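Glutamate receptor IIB (Drosophila melanogaster, PDB 4WXJ) probably acts as a glutamate-gated ion channel subunit at the postsynaptic membrane of Drosophila muscle, represented here by its glutamate-bound ligand-binding domain. Local coordinates at residues E37-Y42 against F58-V63; G18-S23 against L204-Q209. All coordinates share one frame; numbering follows the deposited sequence.

In the fold
Interaction 1 lies within the first lobe of the two-lobed ligand-binding domain, whereas interaction 2 joins that lobe to the second one; their centres are about 16 Å apart. Segments 18-23 and 37-42 tie them together, with probable backbone hydrogen bonds from Tyr42 N to Pro20 O (2.7 Å) and from Ser23 N to Glu40 O (3.0 Å). Phe22 adds an aromatic link by packing on both Phe39 and Phe60. Neither contact includes a residue of the glutamate pocket. Interaction 2 is the nearer: the Pro20 side chain is about 7 Å from that of Asp96, which binds glutamate, and the Tyr207 side chain about 9 Å from the ligand. The Pro62-Asp96 side-chain distance is about 12 Å.

Interaction 1 (E37-Y42 against F58-V63); sequences ERFEGY and FNFEPV
The Phe39 ring, which packs on Phe60 and Pro62, carries CB of its neighbour Arg38 over the centre of one face, 3.9 Å above the plane, and has a water at its edge. The Arg38 guanidinium in turn takes Phe39 CZ on one face, offset toward the rim, and meets the same water at its own edge. The arginine side chain therefore starts over the face of the ring and curls down past its CZ rim. A chi1 of -47° sets Phe39 CG beside the backbone N and sends the ring toward strand 57-62. There Phe39 CE2 rests 3.9 Å from Phe60 CB, while Phe39 CZ approaches Pro62 CD at 4.1 Å. The two phenylalanine side chains run past each other in opposite directions, and both contacts on the Phe39 ring are oblique. Phe22 meets both rings and extends the aromatic cluster.

The polar rim works through the water. Arg38 NH2 donates to it (3.0 Å), and the water probably donates to Asn59 OD1 (2.6 Å), although it has other acceptors within reach, and so bridges segments that share no direct hydrogen bond. Arg38 is also held by NE bonding to Gly35 O, which helps fix the guanidinium beside the ring. Asn36 adds a second tie, its side chain bonding to the backbone of Phe58 and Phe60.

Strand 10-15, helix 42-54 and the parallel neighbour 57-62 form a beta-alpha-beta crossover, with strands 23-24 and 39-40 inserted in the connection. The contact packs strand 39-40 against strand 57-62 inside the first lobe of the periplasmic-binding-protein-like fold of glutamate receptors.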
loop_
_atom_site.group_PDB
_atom_site.type_symbol
_atom_site.label_atom_id
_atom_site.label_comp_id
_atom_site.label_asym_id
_atom_site.label_seq_id
_atom_site.Cartn_x
_atom_site.Cartn_y
_atom_site.Cartn_z
ATOM N N GLU A 37 11.603 14.588 12.516
ATOM C CA GLU A 37 11.649 13.884 13.791
ATOM C C GLU A 37 10.242 13.619 14.344
ATOM O O GLU A 37 10.081 12.870 15.305
ATOM C CB GLU A 37 12.485 14.684 14.800
ATOM C CG GLU A 37 12.660 14.011 16.159
ATOM C CD GLU A 37 13.734 14.661 17.017
ATOM O OE1 GLU A 37 14.397 15.607 16.542
ATOM O OE2 GLU A 37 13.913 14.222 18.173
ATOM N N ARG A 38 9.227 14.222 13.731
ATOM C CA ARG A 38 7.840 13.996 14.142
ATOM C C ARG A 38 7.330 12.602 13.780
ATOM O O ARG A 38 6.318 12.144 14.317
ATOM C CB ARG A 38 6.917 15.033 13.503
ATOM C CG ARG A 38 7.067 16.438 14.046
ATOM C CD ARG A 38 6.300 17.426 13.185
ATOM N NE ARG A 38 6.873 17.534 11.847
ATOM C CZ ARG A 38 6.309 18.189 10.836
ATOM N NH1 ARG A 38 5.142 18.798 10.999
ATOM N NH2 ARG A 38 6.912 18.230 9.656
ATOM N N PHE A 39 8.032 11.935 12.868
ATOM C CA PHE A 39 7.507 10.734 12.224
ATOM C C PHE A 39 8.366 9.495 12.440
ATOM O O PHE A 39 9.546 9.589 12.780
ATOM C CB PHE A 39 7.360 10.983 10.725
ATOM C CG PHE A 39 6.688 12.282 10.393
ATOM C CD1 PHE A 39 5.350 12.476 10.686
ATOM C CD2 PHE A 39 7.390 13.302 9.773
ATOM C CE1 PHE A 39 4.724 13.667 10.375
ATOM C CE2 PHE A 39 6.771 14.496 9.459
ATOM C CZ PHE A 39 5.436 14.678 9.759
ATOM N N GLU A 40 7.752 8.334 12.227
ATOM C CA GLU A 40 8.438 7.052 12.335
ATOM C C GLU A 40 7.780 6.032 11.414
ATOM O O GLU A 40 6.663 6.242 10.939
ATOM C CB GLU A 40 8.421 6.548 13.778
ATOM C CG GLU A 40 7.033 6.202 14.300
ATOM C CD GLU A 40 7.054 5.747 15.746
ATOM O OE1 GLU A 40 8.157 5.640 16.324
ATOM O OE2 GLU A 40 5.968 5.494 16.307
ATOM N N GLY A 41 8.478 4.928 11.169
ATOM C CA GLY A 41 7.949 3.853 10.351
ATOM C C GLY A 41 8.954 3.331 9.346
ATOM O O GLY A 41 10.045 3.884 9.193
ATOM N N TYR A 42 8.572 2.254 8.668
ATOM C CA TYR A 42 9.406 1.617 7.655
ATOM C C TYR A 42 9.908 2.619 6.620
ATOM O O TYR A 42 11.094 2.639 6.290
ATOM C CB TYR A 42 8.619 0.502 6.957
ATOM C CG TYR A 42 9.370 -0.174 5.833
ATOM C CD1 TYR A 42 9.415 0.389 4.564
ATOM C CD2 TYR A 42 10.028 -1.377 6.039
ATOM C CE1 TYR A 42 10.102 -0.221 3.538
ATOM C CE2 TYR A 42 10.714 -1.998 5.016
ATOM C CZ TYR A 42 10.750 -1.414 3.768
ATOM O OH TYR A 42 11.431 -2.027 2.746
ATOM N N PHE A 58 16.273 15.886 3.059
ATOM C CA PHE A 58 14.879 15.645 2.722
ATOM C C PHE A 58 13.926 16.210 3.764
ATOM O O PHE A 58 14.292 16.406 4.922
ATOM C CB PHE A 58 14.625 14.144 2.560
ATOM C CG PHE A 58 14.902 13.348 3.801
ATOM C CD1 PHE A 58 13.910 13.145 4.745
ATOM C CD2 PHE A 58 16.158 12.811 4.029
ATOM C CE1 PHE A 58 14.165 12.417 5.892
ATOM C CE2 PHE A 58 16.418 12.081 5.172
ATOM C CZ PHE A 58 15.421 11.884 6.106
ATOM N N ASN A 59 12.698 16.463 3.327
ATOM C CA ASN A 59 11.638 16.938 4.199
ATOM C C ASN A 59 10.356 16.152 3.950
ATOM O O ASN A 59 9.839 16.134 2.833
ATOM C CB ASN A 59 11.398 18.432 3.975
ATOM C CG ASN A 59 10.280 18.979 4.837
ATOM O OD1 ASN A 59 10.084 18.541 5.971
ATOM N ND2 ASN A 59 9.535 19.938 4.299
ATOM N N PHE A 60 9.854 15.493 4.989
ATOM C CA PHE A 60 8.606 14.750 4.883
ATOM C C PHE A 60 7.410 15.693 4.857
ATOM O O PHE A 60 7.256 16.542 5.736
ATOM C CB PHE A 60 8.456 13.764 6.042
ATOM C CG PHE A 60 9.257 12.507 5.876
ATOM C CD1 PHE A 60 8.849 11.522 4.993
ATOM C CD2 PHE A 60 10.413 12.304 6.610
ATOM C CE1 PHE A 60 9.583 10.361 4.840
ATOM C CE2 PHE A 60 11.148 11.144 6.462
ATOM C CZ PHE A 60 10.732 10.172 5.575
ATOM N N GLU A 61 6.570 15.537 3.837
ATOM C CA GLU A 61 5.315 16.274 3.738
ATOM C C GLU A 61 4.164 15.314 3.453
ATOM O O GLU A 61 3.869 15.029 2.292
ATOM C CB GLU A 61 5.392 17.342 2.645
ATOM C CG GLU A 61 6.376 18.462 2.945
ATOM C CD GLU A 61 6.188 19.665 2.041
ATOM O OE1 GLU A 61 5.357 19.592 1.111
ATOM O OE2 GLU A 61 6.871 20.687 2.263
ATOM N N PRO A 62 3.519 14.794 4.509
ATOM C CA PRO A 62 2.361 13.925 4.278
ATOM C C PRO A 62 1.247 14.650 3.526
ATOM O O PRO A 62 0.872 15.759 3.905
ATOM C CB PRO A 62 1.920 13.534 5.696
ATOM C CG PRO A 62 2.559 14.526 6.601
ATOM C CD PRO A 62 3.835 14.918 5.941
ATOM N N VAL A 63 0.735 14.027 2.469
ATOM C CA VAL A 63 -0.250 14.665 1.601
ATOM C C VAL A 63 -1.546 14.982 2.343
ATOM O O VAL A 63 -1.958 14.248 3.243
ATOM C CB VAL A 63 -0.571 13.783 0.372
ATOM C CG1 VAL A 63 0.683 13.561 -0.453
ATOM C CG2 VAL A 63 -1.177 12.451 0.796
HETATM O O HOH W 1 9.247 17.281 8.110
#

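Interaction 2 (G18-S23 against L204-Q209); sequences GKPYFS and LQYYVQ
Just behind the meeting of Lys19 and Pro20 with Tyr206, Gly18 O is gripped by two backbone donors, Tyr21 N at 3.1 Å and Phe22 N at 3.2 Å. The return bond, from Gly18 N to Phe22 O, is 2.7 Å long. With Tyr21 and Phe22 both facing Gly18, this is a classic beta bulge, and it closes the loop into a compact turn that presents Pro20 to helix 201-208. The cis peptide bond between Lys19 and Pro20 lies in this turn, and both residues meet Tyr206, with Lys19 C also over the ring face.

Pro20 lies over one face of the Tyr206 ring. Its CD sits 3.8 Å from the ring centroid of Tyr206 and 14° off the ring normal, a CH-pi contact in which a C-H bond meets the pi cloud. Farther round the proline, Pro20 CG reaches Tyr206 CD1 at 3.5 Å, and Pro20 CB packs on Tyr206 CE1. With CG anti to the backbone N (chi1 175°), Tyr206 extends its ring from the helix to meet the proline. Lys19 takes the phenol end: its CB is 3.6 Å from Tyr206 OH, and the extended chain then carries the amino group away from the helix. On the helix itself, Tyr206 CD2 stands 3.7 Å above the centre of the Tyr207 ring, so an edge of Tyr206 points at the face of its neighbour.

Phe261, from helix 252-261, touches both Pro20 and Tyr206. The loop belongs to the first lobe and the helix to the second; closure of the two lobes around glutamate is characteristic of these receptors. Between the two segments the contact is apolar and CH-pi, with the hydrogen bond of Tyr21 OH to Asn203 OD1 beside it adding a polar tie, consistent with surfaces that meet when the lobes close.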
loop_
_atom_site.group_PDB
_atom_site.type_symbol
_atom_site.label_atom_id
_atom_site.label_comp_id
_atom_site.label_asym_id
_atom_site.label_seq_id
_atom_site.Cartn_x
_atom_site.Cartn_y
_atom_site.Cartn_z
ATOM N N GLY A 18 -0.037 6.006 7.681
ATOM C CA GLY A 18 -0.498 4.632 7.688
ATOM C C GLY A 18 0.600 3.709 8.166
ATOM O O GLY A 18 1.656 3.608 7.543
ATOM N N LYS A 19 0.353 3.039 9.285
ATOM C CA LYS A 19 1.348 2.164 9.882
ATOM C C LYS A 19 1.483 0.879 9.077
ATOM O O LYS A 19 0.527 0.455 8.429
ATOM C CB LYS A 19 0.975 1.844 11.327
ATOM C CG LYS A 19 1.007 3.048 12.251
ATOM C CD LYS A 19 0.481 2.697 13.631
ATOM C CE LYS A 19 0.615 3.868 14.591
ATOM N NZ LYS A 19 -0.056 3.600 15.893
ATOM N N PRO A 20 2.666 0.244 9.122
ATOM C CA PRO A 20 3.876 0.643 9.850
ATOM C C PRO A 20 4.846 1.488 9.024
ATOM O O PRO A 20 6.013 1.617 9.394
ATOM C CB PRO A 20 4.507 -0.701 10.208
ATOM C CG PRO A 20 4.153 -1.577 9.056
ATOM C CD PRO A 20 2.800 -1.112 8.559
ATOM N N TYR A 21 4.368 2.066 7.927
ATOM C CA TYR A 21 5.249 2.756 6.991
ATOM C C TYR A 21 5.551 4.185 7.423
ATOM O O TYR A 21 6.699 4.628 7.364
ATOM C CB TYR A 21 4.626 2.755 5.593
ATOM C CG TYR A 21 4.241 1.371 5.127
ATOM C CD1 TYR A 21 5.181 0.521 4.559
ATOM C CD2 TYR A 21 2.940 0.909 5.268
ATOM C CE1 TYR A 21 4.835 -0.748 4.139
ATOM C CE2 TYR A 21 2.585 -0.358 4.852
ATOM C CZ TYR A 21 3.538 -1.185 4.292
ATOM O OH TYR A 21 3.187 -2.445 3.870
ATOM N N PHE A 22 4.522 4.899 7.862
ATOM C CA PHE A 22 4.660 6.307 8.210
ATOM C C PHE A 22 3.547 6.727 9.160
ATOM O O PHE A 22 2.367 6.567 8.853
ATOM C CB PHE A 22 4.635 7.166 6.943
ATOM C CG PHE A 22 4.952 8.612 7.178
ATOM C CD1 PHE A 22 3.944 9.525 7.439
ATOM C CD2 PHE A 22 6.259 9.063 7.123
ATOM C CE1 PHE A 22 4.235 10.857 7.649
ATOM C CE2 PHE A 22 6.557 10.394 7.331
ATOM C CZ PHE A 22 5.543 11.292 7.592
ATOM N N SER A 23 3.926 7.254 10.319
ATOM C CA SER A 23 2.945 7.693 11.304
ATOM C C SER A 23 3.537 8.716 12.267
ATOM O O SER A 23 4.754 8.891 12.342
ATOM C CB SER A 23 2.403 6.498 12.090
ATOM O OG SER A 23 3.438 5.842 12.798
ATOM N N LEU A 204 -1.554 -7.198 5.350
ATOM C CA LEU A 204 -2.335 -8.256 5.975
ATOM C C LEU A 204 -1.551 -8.884 7.119
ATOM O O LEU A 204 -2.093 -9.107 8.202
ATOM C CB LEU A 204 -2.719 -9.325 4.949
ATOM C CG LEU A 204 -3.791 -10.322 5.403
ATOM C CD1 LEU A 204 -4.604 -10.799 4.211
ATOM C CD2 LEU A 204 -3.180 -11.513 6.123
ATOM N N GLN A 205 -0.276 -9.170 6.869
ATOM C CA GLN A 205 0.593 -9.753 7.885
ATOM C C GLN A 205 0.685 -8.837 9.096
ATOM O O GLN A 205 0.602 -9.291 10.237
ATOM C CB GLN A 205 1.992 -10.008 7.322
ATOM C CG GLN A 205 2.949 -10.663 8.318
ATOM C CD GLN A 205 4.391 -10.662 7.844
ATOM O OE1 GLN A 205 4.735 -10.018 6.852
ATOM N NE2 GLN A 205 5.245 -11.387 8.558
ATOM N N TYR A 206 0.859 -7.544 8.838
ATOM C CA TYR A 206 0.992 -6.562 9.905
ATOM C C TYR A 206 -0.213 -6.563 10.835
ATOM O O TYR A 206 -0.060 -6.535 12.056
ATOM C CB TYR A 206 1.183 -5.162 9.327
ATOM C CG TYR A 206 1.201 -4.087 10.387
ATOM C CD1 TYR A 206 2.363 -3.797 11.091
ATOM C CD2 TYR A 206 0.054 -3.366 10.694
ATOM C CE1 TYR A 206 2.384 -2.818 12.064
ATOM C CE2 TYR A 206 0.066 -2.385 11.666
ATOM C CZ TYR A 206 1.233 -2.116 12.349
ATOM O OH TYR A 206 1.251 -1.140 13.317
ATOM N N TYR A 207 -1.409 -6.598 10.255
ATOM C CA TYR A 207 -2.637 -6.473 11.032
ATOM C C TYR A 207 -3.085 -7.796 11.649
ATOM O O TYR A 207 -3.630 -7.812 12.753
ATOM C CB TYR A 207 -3.759 -5.900 10.161
ATOM C CG TYR A 207 -3.683 -4.398 10.003
ATOM C CD1 TYR A 207 -4.075 -3.555 11.035
ATOM C CD2 TYR A 207 -3.230 -3.822 8.824
ATOM C CE1 TYR A 207 -4.010 -2.182 10.900
ATOM C CE2 TYR A 207 -3.162 -2.450 8.678
ATOM C CZ TYR A 207 -3.554 -1.634 9.722
ATOM O OH TYR A 207 -3.489 -0.266 9.587
ATOM N N VAL A 208 -2.855 -8.902 10.950
ATOM C CA VAL A 208 -3.304 -10.200 11.443
ATOM C C VAL A 208 -2.495 -10.608 12.677
ATOM O O VAL A 208 -2.994 -11.313 13.554
ATOM C CB VAL A 208 -3.203 -11.293 10.352
ATOM C CG1 VAL A 208 -1.766 -11.780 10.184
ATOM C CG2 VAL A 208 -4.126 -12.456 10.677
ATOM N N GLN A 209 -1.250 -10.148 12.741
ATOM C CA GLN A 209 -0.385 -10.431 13.880
ATOM C C GLN A 209 -0.772 -9.631 15.124
ATOM O O GLN A 209 -0.424 -10.008 16.243
ATOM C CB GLN A 209 1.071 -10.138 13.512
ATOM C CG GLN A 209 1.678 -11.151 12.552
ATOM C CD GLN A 209 3.096 -10.803 12.103
ATOM O OE1 GLN A 209 3.766 -11.623 11.472
ATOM N NE2 GLN A 209 3.557 -9.592 12.420
#